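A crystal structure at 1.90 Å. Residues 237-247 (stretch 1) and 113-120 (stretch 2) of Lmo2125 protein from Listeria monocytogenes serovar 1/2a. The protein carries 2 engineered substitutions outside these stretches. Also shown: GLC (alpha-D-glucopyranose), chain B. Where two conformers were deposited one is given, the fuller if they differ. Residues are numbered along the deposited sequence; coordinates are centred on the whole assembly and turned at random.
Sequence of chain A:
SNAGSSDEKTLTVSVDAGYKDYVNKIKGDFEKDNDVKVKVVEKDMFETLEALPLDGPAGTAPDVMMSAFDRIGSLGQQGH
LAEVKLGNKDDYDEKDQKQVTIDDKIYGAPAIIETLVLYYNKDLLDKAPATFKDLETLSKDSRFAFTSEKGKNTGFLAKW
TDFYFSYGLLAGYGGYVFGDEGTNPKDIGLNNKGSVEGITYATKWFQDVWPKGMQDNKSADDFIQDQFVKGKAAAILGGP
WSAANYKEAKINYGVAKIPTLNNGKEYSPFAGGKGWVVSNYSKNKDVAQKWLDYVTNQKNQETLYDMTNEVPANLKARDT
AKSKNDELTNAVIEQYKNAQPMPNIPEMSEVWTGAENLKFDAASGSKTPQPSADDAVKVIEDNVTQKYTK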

ATOM      1  N   LEU A 237       1.847  10.434  -9.439  0.50 25.57           N
ATOM      2  CA  LEU A 237       2.032   9.229  -8.640  0.50 24.96           C
ATOM      3  C   LEU A 237       0.707   9.020  -7.915  0.50 25.50           C
ATOM      4  O   LEU A 237       0.135   9.985  -7.429  0.50 26.24           O
ATOM      5  CB  LEU A 237       3.170   9.464  -7.653  0.50 24.07           C
ATOM      6  CG  LEU A 237       3.677   8.318  -6.797  0.50 23.37           C
ATOM      7  CD1 LEU A 237       4.136   7.157  -7.661  0.50 23.13           C
ATOM      8  CD2 LEU A 237       4.810   8.833  -5.928  0.50 22.79           C
ATOM      9  N   GLY A 238       0.200   7.783  -7.849  1.00 26.49           N
ATOM     10  CA  GLY A 238      -1.056   7.529  -7.159  1.00 26.67           C
ATOM     11  C   GLY A 238      -1.273   6.075  -6.834  1.00 27.29           C
ATOM     12  O   GLY A 238      -0.541   5.219  -7.314  1.00 27.01           O
ATOM     13  N   GLY A 239      -2.276   5.791  -6.007  1.00 27.32           N
ATOM     14  CA  GLY A 239      -2.578   4.407  -5.649  1.00 28.47           C
ATOM     15  C   GLY A 239      -3.715   3.869  -6.491  1.00 29.13           C
ATOM     16  O   GLY A 239      -4.444   4.643  -7.083  1.00 30.30           O
ATOM     17  N   PRO A 240      -3.879   2.536  -6.554  1.00 30.60           N
ATOM     18  CA  PRO A 240      -4.981   1.930  -7.329  1.00 31.45           C
ATOM     19  C   PRO A 240      -6.366   2.434  -6.913  1.00 32.69           C
ATOM     20  O   PRO A 240      -7.292   2.494  -7.735  1.00 34.14           O
ATOM     21  CB  PRO A 240      -4.844   0.436  -7.005  1.00 32.00           C
ATOM     22  CG  PRO A 240      -3.409   0.255  -6.726  1.00 31.21           C
ATOM     23  CD  PRO A 240      -2.980   1.501  -6.009  1.00 30.58           C
ATOM     24  N   TRP A 241      -6.495   2.815  -5.646  1.00 33.16           N
ATOM     25  CA  TRP A 241      -7.778   3.308  -5.110  1.00 35.11           C
ATOM     26  C   TRP A 241      -8.320   4.544  -5.839  1.00 35.76           C
ATOM     27  O   TRP A 241      -9.514   4.782  -5.813  1.00 36.02           O
ATOM     28  CB  TRP A 241      -7.673   3.594  -3.597  1.00 35.14           C
ATOM     29  CG  TRP A 241      -6.569   4.541  -3.226  1.00 34.18           C
ATOM     30  CD1 TRP A 241      -6.625   5.899  -3.219  1.00 34.39           C
ATOM     31  CD2 TRP A 241      -5.234   4.188  -2.824  1.00 33.73           C
ATOM     32  NE1 TRP A 241      -5.407   6.417  -2.839  1.00 34.19           N
ATOM     33  CE2 TRP A 241      -4.540   5.391  -2.586  1.00 33.07           C
ATOM     34  CE3 TRP A 241      -4.562   2.968  -2.641  1.00 33.52           C
ATOM     35  CZ2 TRP A 241      -3.200   5.422  -2.173  1.00 33.38           C
ATOM     36  CZ3 TRP A 241      -3.225   2.999  -2.218  1.00 33.11           C
ATOM     37  CH2 TRP A 241      -2.563   4.222  -1.995  1.00 33.14           C
ATOM     38  N   SER A 242      -7.452   5.314  -6.492  1.00 35.42           N
ATOM     39  CA  SER A 242      -7.893   6.524  -7.200  1.00 36.29           C
ATOM     40  C   SER A 242      -8.483   6.297  -8.611  1.00 37.33           C
ATOM     41  O   SER A 242      -9.143   7.186  -9.152  1.00 37.59           O
ATOM     42  CB  SER A 242      -6.729   7.503  -7.336  1.00 35.21           C
ATOM     43  OG  SER A 242      -6.223   7.862  -6.076  1.00 35.60           O
ATOM     44  N   ALA A 243      -8.213   5.139  -9.213  1.00 37.72           N
ATOM     45  CA  ALA A 243      -8.673   4.853 -10.586  1.00 38.60           C
ATOM     46  C   ALA A 243     -10.183   5.065 -10.760  1.00 40.02           C
ATOM     47  O   ALA A 243     -10.609   5.725 -11.711  1.00 41.24           O
ATOM     48  CB  ALA A 243      -8.279   3.444 -10.998  1.00 38.75           C
ATOM     49  N   ALA A 244     -10.972   4.537  -9.828  1.00 40.42           N
ATOM     50  CA  ALA A 244     -12.430   4.693  -9.852  1.00 42.56           C
ATOM     51  C   ALA A 244     -12.838   6.157 -10.071  1.00 43.71           C
ATOM     52  O   ALA A 244     -13.731   6.430 -10.867  1.00 45.60           O
ATOM     53  CB  ALA A 244     -13.048   4.155  -8.563  1.00 42.60           C
ATOM     54  N   ASN A 245     -12.178   7.085  -9.372  1.00 43.64           N
ATOM     55  CA  ASN A 245     -12.453   8.529  -9.523  1.00 44.89           C
ATOM     56  C   ASN A 245     -12.131   9.044 -10.911  1.00 45.00           C
ATOM     57  O   ASN A 245     -12.840   9.900 -11.440  1.00 46.22           O
ATOM     58  CB  ASN A 245     -11.638   9.365  -8.523  1.00 45.37           C
ATOM     59  CG  ASN A 245     -12.016   9.099  -7.086  1.00 47.60           C
ATOM     60  OD1 ASN A 245     -13.141   8.722  -6.793  1.00 51.82           O
ATOM     61  ND2 ASN A 245     -11.077   9.314  -6.177  1.00 48.97           N
ATOM     62  N   TYR A 246     -11.042   8.559 -11.499  1.00 44.01           N
ATOM     63  CA  TYR A 246     -10.669   9.021 -12.837  1.00 43.92           C
ATOM     64  C   TYR A 246     -11.641   8.457 -13.867  1.00 45.09           C
ATOM     65  O   TYR A 246     -11.897   9.098 -14.873  1.00 44.90           O
ATOM     66  CB  TYR A 246      -9.215   8.674 -13.176  1.00 41.70           C
ATOM     67  CG  TYR A 246      -8.220   9.058 -12.091  1.00 40.40           C
ATOM     68  CD1 TYR A 246      -8.376  10.229 -11.355  1.00 40.13           C
ATOM     69  CD2 TYR A 246      -7.100   8.273 -11.845  1.00 39.32           C
ATOM     70  CE1 TYR A 246      -7.475  10.583 -10.373  1.00 39.79           C
ATOM     71  CE2 TYR A 246      -6.183   8.623 -10.861  1.00 38.33           C
ATOM     72  CZ  TYR A 246      -6.378   9.781 -10.130  1.00 38.51           C
ATOM     73  OH  TYR A 246      -5.485  10.140  -9.155  1.00 37.43           O
ATOM     74  N   LYS A 247     -12.162   7.252 -13.611  1.00 47.51           N
ATOM     75  CA  LYS A 247     -13.185   6.640 -14.485  1.00 51.58           C
ATOM     76  C   LYS A 247     -14.486   7.443 -14.399  1.00 52.86           C
ATOM     77  O   LYS A 247     -15.116   7.710 -15.422  1.00 53.53           O
ATOM     78  CB  LYS A 247     -13.439   5.171 -14.123  1.00 54.05           C
ATOM     79  CG  LYS A 247     -12.275   4.260 -14.472  1.00 55.66           C
ATOM     80  CD  LYS A 247     -12.548   2.781 -14.210  1.00 57.78           C
ATOM     81  CE  LYS A 247     -12.618   2.471 -12.731  1.00 59.27           C
ATOM     82  NZ  LYS A 247     -12.722   1.008 -12.472  1.00 61.71           N
TER
HETATM   83  C1  GLC B   1      -8.295   4.913   0.526  1.00 98.72           C
HETATM   84  C2  GLC B   1      -7.851   3.453   0.395  1.00 95.62           C
HETATM   85  C3  GLC B   1      -6.637   3.122   1.264  1.00 95.04           C
HETATM   86  C4  GLC B   1      -5.545   4.180   1.168  1.00 95.39           C
HETATM   87  C5  GLC B   1      -6.130   5.576   1.364  1.00 95.33           C
HETATM   88  C6  GLC B   1      -5.056   6.652   1.227  1.00 93.97           C
HETATM   89  O1  GLC B   1      -8.967   5.119   1.778  1.00103.85           O
HETATM   90  O2  GLC B   1      -8.939   2.596   0.761  1.00 91.73           O
HETATM   91  O3  GLC B   1      -6.093   1.862   0.856  1.00 97.68           O
HETATM   92  O4  GLC B   1      -4.558   3.908   2.175  1.00 93.63           O
HETATM   93  O5  GLC B   1      -7.174   5.799   0.408  1.00 98.20           O
HETATM   94  O6  GLC B   1      -5.636   7.915   0.873  1.00 93.20           O
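Stretch 2, residues 113-120: IETLVLYY

Stretch 2 runs as an extended chain antiparallel to the start of stretch 1, Leu118 facing Leu237 (CA to CA, 4.8 Å) and Val117 facing Gly238. The latter pair is tied twice: Val117 N donates to Gly238 O at 2.9 Å, and Gly238 N to Val117 O at 3.0 Å. Beyond it stretch 1 turns into helical conformation, and the strand pairing stops.

Tyr119 is the great bump of stretch 2. Its ring lies beside Gly238, where a glycine suits the place: an ideal CB would stand only 3.0 Å from Tyr119 CD2. The ring reaches past this bare backbone until Tyr119 OH donates a hydrogen bond to Gly239 O at 2.8 Å. Ala243, with its small side chain, leaves room for the hydroxyl (Ala243 CB to Tyr119 OH, 3.5 Å), while Tyr246 presents its edge to the face of Tyr119, ring planes at 81° and Tyr246 CE2 3.7 Å from Tyr119 CG.

Leu116 fills a different hollow. Its CD1 meets Leu237 CG at 4.0 Å and its CD2 meets Trp241 CH2 at 4.1 Å; Gly239, lacking a side chain, makes room for the indole. Farther along, Pro240 CG packs on Glu114 CB at 4.0 Å. Glu114 OE1 lies at the indole edge, 3.8 Å from Trp241 CE3, leaving one indole face to the glucose, whose O5 is 3.7 Å from Trp241 CD1.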

ATOM      1  N   ILE A 113      -2.819  -7.547  -3.443  1.00 25.87           N
ATOM      2  CA  ILE A 113      -1.599  -6.745  -3.415  1.00 27.54           C
ATOM      3  C   ILE A 113      -1.894  -5.411  -4.055  1.00 27.80           C
ATOM      4  O   ILE A 113      -2.756  -5.307  -4.902  1.00 27.64           O
ATOM      5  CB  ILE A 113      -0.393  -7.395  -4.144  1.00 28.35           C
ATOM      6  CG1 ILE A 113      -0.704  -7.679  -5.631  1.00 30.15           C
ATOM      7  CG2 ILE A 113       0.023  -8.664  -3.412  1.00 28.19           C
ATOM      8  CD1 ILE A 113       0.525  -7.802  -6.518  1.00 30.85           C
ATOM      9  N   GLU A 114      -1.187  -4.389  -3.610  1.00 28.66           N
ATOM     10  CA  GLU A 114      -1.295  -3.081  -4.217  1.00 31.39           C
ATOM     11  C   GLU A 114      -0.078  -2.244  -3.896  1.00 30.07           C
ATOM     12  O   GLU A 114       0.609  -2.494  -2.921  1.00 26.80           O
ATOM     13  CB  GLU A 114      -2.578  -2.353  -3.811  1.00 35.90           C
ATOM     14  CG  GLU A 114      -2.778  -2.121  -2.334  1.00 38.88           C
ATOM     15  CD  GLU A 114      -3.916  -1.147  -2.047  1.00 45.04           C
ATOM     16  OE1 GLU A 114      -4.733  -0.850  -2.970  1.00 50.74           O
ATOM     17  OE2 GLU A 114      -3.980  -0.658  -0.898  1.00 51.03           O
ATOM     18  N   THR A 115       0.203  -1.282  -4.759  1.00 26.28           N
ATOM     19  CA  THR A 115       1.297  -0.379  -4.532  1.00 26.23           C
ATOM     20  C   THR A 115       1.052   0.824  -5.422  1.00 25.82           C
ATOM     21  O   THR A 115       0.118   0.828  -6.241  1.00 25.52           O
ATOM     22  CB  THR A 115       2.675  -1.021  -4.835  1.00 26.63           C
ATOM     23  OG1 THR A 115       3.723  -0.136  -4.417  1.00 28.46           O
ATOM     24  CG2 THR A 115       2.853  -1.319  -6.314  1.00 27.79           C
ATOM     25  N   LEU A 116       1.875   1.835  -5.241  1.00 25.35           N
ATOM     26  CA  LEU A 116       1.794   3.047  -6.027  1.00 25.19           C
ATOM     27  C   LEU A 116       2.185   2.804  -7.481  1.00 25.22           C
ATOM     28  O   LEU A 116       3.031   1.971  -7.787  1.00 24.20           O
ATOM     29  CB  LEU A 116       2.675   4.139  -5.425  1.00 25.42           C
ATOM     30  CG  LEU A 116       2.284   4.688  -4.061  1.00 26.49           C
ATOM     31  CD1 LEU A 116       3.249   5.803  -3.678  1.00 26.81           C
ATOM     32  CD2 LEU A 116       0.860   5.211  -4.051  1.00 27.38           C
ATOM     33  N   VAL A 117       1.568   3.581  -8.365  1.00 25.41           N
ATOM     34  CA  VAL A 117       1.778   3.474  -9.794  1.00 25.85           C
ATOM     35  C   VAL A 117       1.811   4.881 -10.387  1.00 25.06           C
ATOM     36  O   VAL A 117       1.604   5.870  -9.672  1.00 25.47           O
ATOM     37  CB  VAL A 117       0.650   2.635 -10.470  1.00 26.47           C
ATOM     38  CG1 VAL A 117       0.638   1.202  -9.935  1.00 27.68           C
ATOM     39  CG2 VAL A 117      -0.725   3.262 -10.268  1.00 27.52           C
ATOM     40  N   LEU A 118       2.084   4.967 -11.680  1.00 25.57           N
ATOM     41  CA  LEU A 118       2.059   6.260 -12.380  1.00 25.28           C
ATOM     42  C   LEU A 118       0.798   6.332 -13.252  1.00 26.64           C
ATOM     43  O   LEU A 118       0.621   5.518 -14.179  1.00 27.58           O
ATOM     44  CB  LEU A 118       3.276   6.423 -13.286  1.00 25.49           C
ATOM     45  CG  LEU A 118       3.345   7.771 -14.012  1.00 25.60           C
ATOM     46  CD1 LEU A 118       3.851   8.847 -13.057  1.00 25.60           C
ATOM     47  CD2 LEU A 118       4.215   7.715 -15.257  1.00 26.87           C
ATOM     48  N   TYR A 119      -0.088   7.272 -12.942  1.00 27.10           N
ATOM     49  CA  TYR A 119      -1.261   7.536 -13.779  1.00 27.89           C
ATOM     50  C   TYR A 119      -0.859   8.619 -14.741  1.00 28.64           C
ATOM     51  O   TYR A 119      -0.121   9.526 -14.356  1.00 28.39           O
ATOM     52  CB  TYR A 119      -2.432   8.077 -12.972  1.00 28.34           C
ATOM     53  CG  TYR A 119      -3.123   7.062 -12.116  1.00 28.59           C
ATOM     54  CD1 TYR A 119      -4.072   6.211 -12.664  1.00 29.00           C
ATOM     55  CD2 TYR A 119      -2.870   6.984 -10.746  1.00 27.38           C
ATOM     56  CE1 TYR A 119      -4.723   5.277 -11.885  1.00 29.91           C
ATOM     57  CE2 TYR A 119      -3.527   6.069  -9.956  1.00 27.88           C
ATOM     58  CZ  TYR A 119      -4.451   5.212 -10.531  1.00 29.03           C
ATOM     59  OH  TYR A 119      -5.093   4.286  -9.764  1.00 30.22           O
ATOM     60  N   TYR A 120      -1.314   8.534 -15.988  1.00 29.68           N
ATOM     61  CA  TYR A 120      -1.035   9.609 -16.963  1.00 29.81           C
ATOM     62  C   TYR A 120      -2.253   9.800 -17.848  1.00 30.70           C
ATOM     63  O   TYR A 120      -3.115   8.909 -17.966  1.00 31.07           O
ATOM     64  CB  TYR A 120       0.243   9.357 -17.797  1.00 30.09           C
ATOM     65  CG  TYR A 120       0.134   8.261 -18.828  1.00 31.21           C
ATOM     66  CD1 TYR A 120       0.229   6.924 -18.463  1.00 31.64           C
ATOM     67  CD2 TYR A 120      -0.056   8.564 -20.184  1.00 32.93           C
ATOM     68  CE1 TYR A 120       0.117   5.924 -19.410  1.00 32.94           C
ATOM     69  CE2 TYR A 120      -0.163   7.561 -21.138  1.00 33.50           C
ATOM     70  CZ  TYR A 120      -0.074   6.245 -20.739  1.00 34.23           C
ATOM     71  OH  TYR A 120      -0.182   5.242 -21.670  1.00 38.54           O
TER